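PDB 6H4F: probable ss-1,3-N-acetylglucosaminyltransferase from Staphylococcus aureus, which is probably a glycosyltransferase, with a family 2 domain of the GT-A clan followed by a TarS-type linker domain. Local coordinates for residues A271-T276 with Y318-F323. Numbering follows the deposited sequence.
Sequences AGKYTT and YVTQIF. With FQ8 ([(2~{R},3~{S},4~{S})-2,3,4,5-tetrakis(oxidanyl)pentyl] [(2~{R},3~{R},4~{S})-2,3,4-tris(oxidanyl)-5-[oxidanyl-[(2~{R},3~{S},4~{S})-2,3,4-tris(oxidanyl)-5-phosphonooxy-pentoxy]phosphoryl]oxy-pentyl] hydrogen phosphate), chain M.
Thr-276 on helix 264-281 meets Thr-320 in the loop before helix 324-331, within the TarS-type linker domain. The two side chains cross at about a right angle. Thr-320 N donates to Thr-276 OG1 at 3.2 Å, with an N-H...O angle of 160°. The hydroxyl of Thr-276 lies beside its own backbone N (chi1 -56°). There it donates to Gly-272 O at 2.9 Å, one helical turn back. That carbonyl also accepts from Thr-276 N, which comes from the opposite face of its plane. Close approach of the loop is eased by Gly-272, whose CA lies 4.7 Å from Tyr-318 CA. Val-319 turns CG2 to Gly-272 O and to Thr-275 CG2, the latter at 3.9 Å.

The same threonine pair borders the site of the bound FQ8. Lys-273 starts away from the loop, but bends at chi2 (57°) and chi3 so that NZ swings back and donates a hydrogen bond to FQ8 OAA at 2.9 Å. Arg-277 and Arg-280 also hydrogen-bond FQ8. A water accepts from Lys-273 NZ and donates to Thr-276 OG1 and to Tyr-318 O, bridging helix and loop. From the loop side, Thr-320 OG1 donates to FQ8 OAO at 2.6 Å, while Thr-276 CG2 packs 3.6 Å from FQ8 OAO.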
loop_
_atom_site.group_PDB
_atom_site.type_symbol
_atom_site.label_atom_id
_atom_site.label_comp_id
_atom_site.label_asym_id
_atom_site.label_seq_id
_atom_site.Cartn_x
_atom_site.Cartn_y
_atom_site.Cartn_z
ATOM N N ALA A 271 -23.659 -3.223 -14.180
ATOM C CA ALA A 271 -22.315 -3.821 -14.285
ATOM C C ALA A 271 -21.502 -3.473 -13.040
ATOM O O ALA A 271 -20.826 -4.317 -12.474
ATOM C CB ALA A 271 -21.623 -3.344 -15.551
ATOM N N GLY A 272 -21.581 -2.209 -12.611
ATOM C CA GLY A 272 -20.863 -1.744 -11.428
ATOM C C GLY A 272 -21.287 -2.492 -10.175
ATOM O O GLY A 272 -20.453 -2.799 -9.291
ATOM N N LYS A 273 -22.590 -2.771 -10.068
ATOM C CA LYS A 273 -23.088 -3.505 -8.927
ATOM C C LYS A 273 -22.564 -4.951 -8.999
ATOM O O LYS A 273 -22.170 -5.495 -7.980
ATOM C CB LYS A 273 -24.615 -3.456 -8.853
ATOM C CG LYS A 273 -25.222 -4.192 -7.659
ATOM C CD LYS A 273 -24.746 -3.750 -6.280
ATOM C CE LYS A 273 -25.203 -2.346 -5.952
ATOM N NZ LYS A 273 -24.502 -1.812 -4.753
ATOM N N TYR A 274 -22.545 -5.564 -10.192
ATOM C CA TYR A 274 -22.031 -6.930 -10.285
ATOM C C TYR A 274 -20.551 -6.934 -9.872
ATOM O O TYR A 274 -20.127 -7.821 -9.142
ATOM C CB TYR A 274 -22.239 -7.615 -11.648
ATOM C CG TYR A 274 -21.836 -9.063 -11.539
ATOM C CD1 TYR A 274 -22.668 -9.992 -10.934
ATOM C CD2 TYR A 274 -20.554 -9.465 -11.862
ATOM C CE1 TYR A 274 -22.264 -11.299 -10.721
ATOM C CE2 TYR A 274 -20.126 -10.766 -11.635
ATOM C CZ TYR A 274 -20.978 -11.683 -11.056
ATOM O OH TYR A 274 -20.544 -12.957 -10.824
ATOM N N THR A 275 -19.783 -5.933 -10.320
ATOM C CA THR A 275 -18.375 -5.838 -9.987
ATOM C C THR A 275 -18.206 -5.806 -8.463
ATOM O O THR A 275 -17.342 -6.495 -7.910
ATOM C CB THR A 275 -17.714 -4.617 -10.648
ATOM O OG1 THR A 275 -17.832 -4.750 -12.065
ATOM C CG2 THR A 275 -16.260 -4.482 -10.265
ATOM N N THR A 276 -19.037 -5.015 -7.786
ATOM C CA THR A 276 -18.990 -4.919 -6.342
ATOM C C THR A 276 -19.228 -6.303 -5.720
ATOM O O THR A 276 -18.468 -6.718 -4.833
ATOM C CB THR A 276 -20.004 -3.901 -5.807
ATOM O OG1 THR A 276 -19.766 -2.634 -6.427
ATOM C CG2 THR A 276 -19.931 -3.755 -4.299
ATOM N N TYR A 318 -19.928 3.272 -10.343
ATOM C CA TYR A 318 -21.056 2.619 -9.658
ATOM C C TYR A 318 -20.577 1.461 -8.765
ATOM O O TYR A 318 -21.391 0.779 -8.168
ATOM C CB TYR A 318 -22.075 2.149 -10.683
ATOM C CG TYR A 318 -22.699 3.267 -11.475
ATOM C CD1 TYR A 318 -23.584 4.155 -10.895
ATOM C CD2 TYR A 318 -22.398 3.427 -12.815
ATOM C CE1 TYR A 318 -24.132 5.206 -11.617
ATOM C CE2 TYR A 318 -22.970 4.438 -13.568
ATOM C CZ TYR A 318 -23.839 5.330 -12.967
ATOM O OH TYR A 318 -24.387 6.320 -13.730
ATOM N N VAL A 319 -19.262 1.241 -8.692
ATOM C CA VAL A 319 -18.684 0.288 -7.767
ATOM C C VAL A 319 -18.546 0.965 -6.408
ATOM O O VAL A 319 -18.145 2.127 -6.348
ATOM C CB VAL A 319 -17.321 -0.202 -8.283
ATOM C CG1 VAL A 319 -16.656 -1.154 -7.308
ATOM C CG2 VAL A 319 -17.452 -0.848 -9.652
ATOM N N THR A 320 -18.866 0.246 -5.331
ATOM C CA THR A 320 -18.694 0.786 -3.986
ATOM C C THR A 320 -17.236 1.213 -3.796
ATOM O O THR A 320 -16.328 0.459 -4.087
ATOM C CB THR A 320 -19.153 -0.219 -2.927
ATOM O OG1 THR A 320 -20.500 -0.581 -3.247
ATOM C CG2 THR A 320 -19.099 0.340 -1.529
ATOM N N GLN A 321 -17.017 2.421 -3.287
ATOM C CA GLN A 321 -15.780 3.140 -3.530
ATOM C C GLN A 321 -14.636 2.651 -2.626
ATOM O O GLN A 321 -13.486 2.918 -2.960
ATOM C CB GLN A 321 -15.992 4.654 -3.483
ATOM C CG GLN A 321 -16.588 5.203 -4.782
ATOM C CD GLN A 321 -15.741 4.933 -6.015
ATOM O OE1 GLN A 321 -14.598 5.374 -6.129
ATOM N NE2 GLN A 321 -16.304 4.209 -6.969
ATOM N N ILE A 322 -14.906 1.884 -1.562
ATOM C CA ILE A 322 -13.821 1.216 -0.822
ATOM C C ILE A 322 -13.002 0.314 -1.749
ATOM O O ILE A 322 -11.857 0.022 -1.429
ATOM C CB ILE A 322 -14.304 0.390 0.390
ATOM C CG1 ILE A 322 -15.383 -0.614 0.016
ATOM C CG2 ILE A 322 -14.739 1.296 1.530
ATOM C CD1 ILE A 322 -15.609 -1.660 1.084
ATOM N N PHE A 323 -13.585 -0.140 -2.867
ATOM C CA PHE A 323 -12.923 -1.039 -3.810
ATOM C C PHE A 323 -12.205 -0.298 -4.945
ATOM O O PHE A 323 -11.706 -0.943 -5.873
ATOM C CB PHE A 323 -13.933 -2.032 -4.383
ATOM C CG PHE A 323 -14.500 -2.972 -3.352
ATOM C CD1 PHE A 323 -13.672 -3.863 -2.688
ATOM C CD2 PHE A 323 -15.844 -2.954 -3.025
ATOM C CE1 PHE A 323 -14.178 -4.733 -1.732
ATOM C CE2 PHE A 323 -16.343 -3.820 -2.060
ATOM C CZ PHE A 323 -15.508 -4.709 -1.413
HETATM O OAN FQ8 M . -23.799 -1.302 -0.953
HETATM P PBL FQ8 M . -23.006 -2.658 -1.290
HETATM O OAO FQ8 M . -21.480 -2.204 -1.462
HETATM O OAA FQ8 M . -23.529 -3.302 -2.510
HETATM O OAX FQ8 M . -23.066 -3.559 0.030
HETATM C CAS FQ8 M . -23.278 -4.968 -0.024
HETATM C CBE FQ8 M . -23.735 -5.450 1.355
HETATM O OAG FQ8 M . -22.791 -5.047 2.347
HETATM C CBJ FQ8 M . -23.892 -6.974 1.370
HETATM O OAL FQ8 M . -22.897 -7.609 0.566
HETATM C CBF FQ8 M . -25.268 -7.310 0.816
HETATM O OAH FQ8 M . -26.245 -6.830 1.736
HETATM C CAU FQ8 M . -25.404 -8.825 0.626
HETATM O OAZ FQ8 M . -25.016 -9.512 1.816
HETATM P PBN FQ8 M . -25.799 -10.847 2.270
HETATM O OAQ FQ8 M . -27.353 -10.512 2.072
HETATM O OAC FQ8 M . -25.493 -11.210 3.670
HETATM O OBB FQ8 M . -25.444 -11.993 1.211
HETATM C CAW FQ8 M . -24.088 -12.406 1.031
HETATM C CBH FQ8 M . -23.923 -13.184 -0.279
HETATM O OAJ FQ8 M . -24.842 -12.700 -1.259
HETATM C CBK FQ8 M . -24.164 -14.676 -0.030
HETATM O OAM FQ8 M . -23.543 -15.056 1.197
HETATM C CBG FQ8 M . -23.566 -15.502 -1.172
HETATM O OAI FQ8 M . -22.180 -15.201 -1.305
HETATM C CAV FQ8 M . -24.284 -15.168 -2.478
HETATM O OBA FQ8 M . -24.396 -16.341 -3.281
HETATM P PBM FQ8 M . -25.647 -16.496 -4.279
HETATM O OAP FQ8 M . -25.681 -15.125 -5.118
HETATM O OAB FQ8 M . -26.905 -16.727 -3.535
HETATM O OAY FQ8 M . -25.292 -17.660 -5.322
HETATM C CAT FQ8 M . -23.936 -17.972 -5.648
HETATM C CBD FQ8 M . -23.714 -19.485 -5.550
HETATM O OAF FQ8 M . -24.888 -20.184 -5.976
HETATM C CBI FQ8 M . -22.529 -19.893 -6.433
HETATM O OAK FQ8 M . -22.541 -19.137 -7.646
HETATM C CBC FQ8 M . -21.207 -19.657 -5.696
HETATM O OAE FQ8 M . -21.364 -18.625 -4.718
HETATM C CAR FQ8 M . -20.776 -20.954 -5.006
HETATM O OAD FQ8 M . -19.350 -21.019 -4.959
HETATM O O HOH W 1 -22.176 -0.929 -6.108
#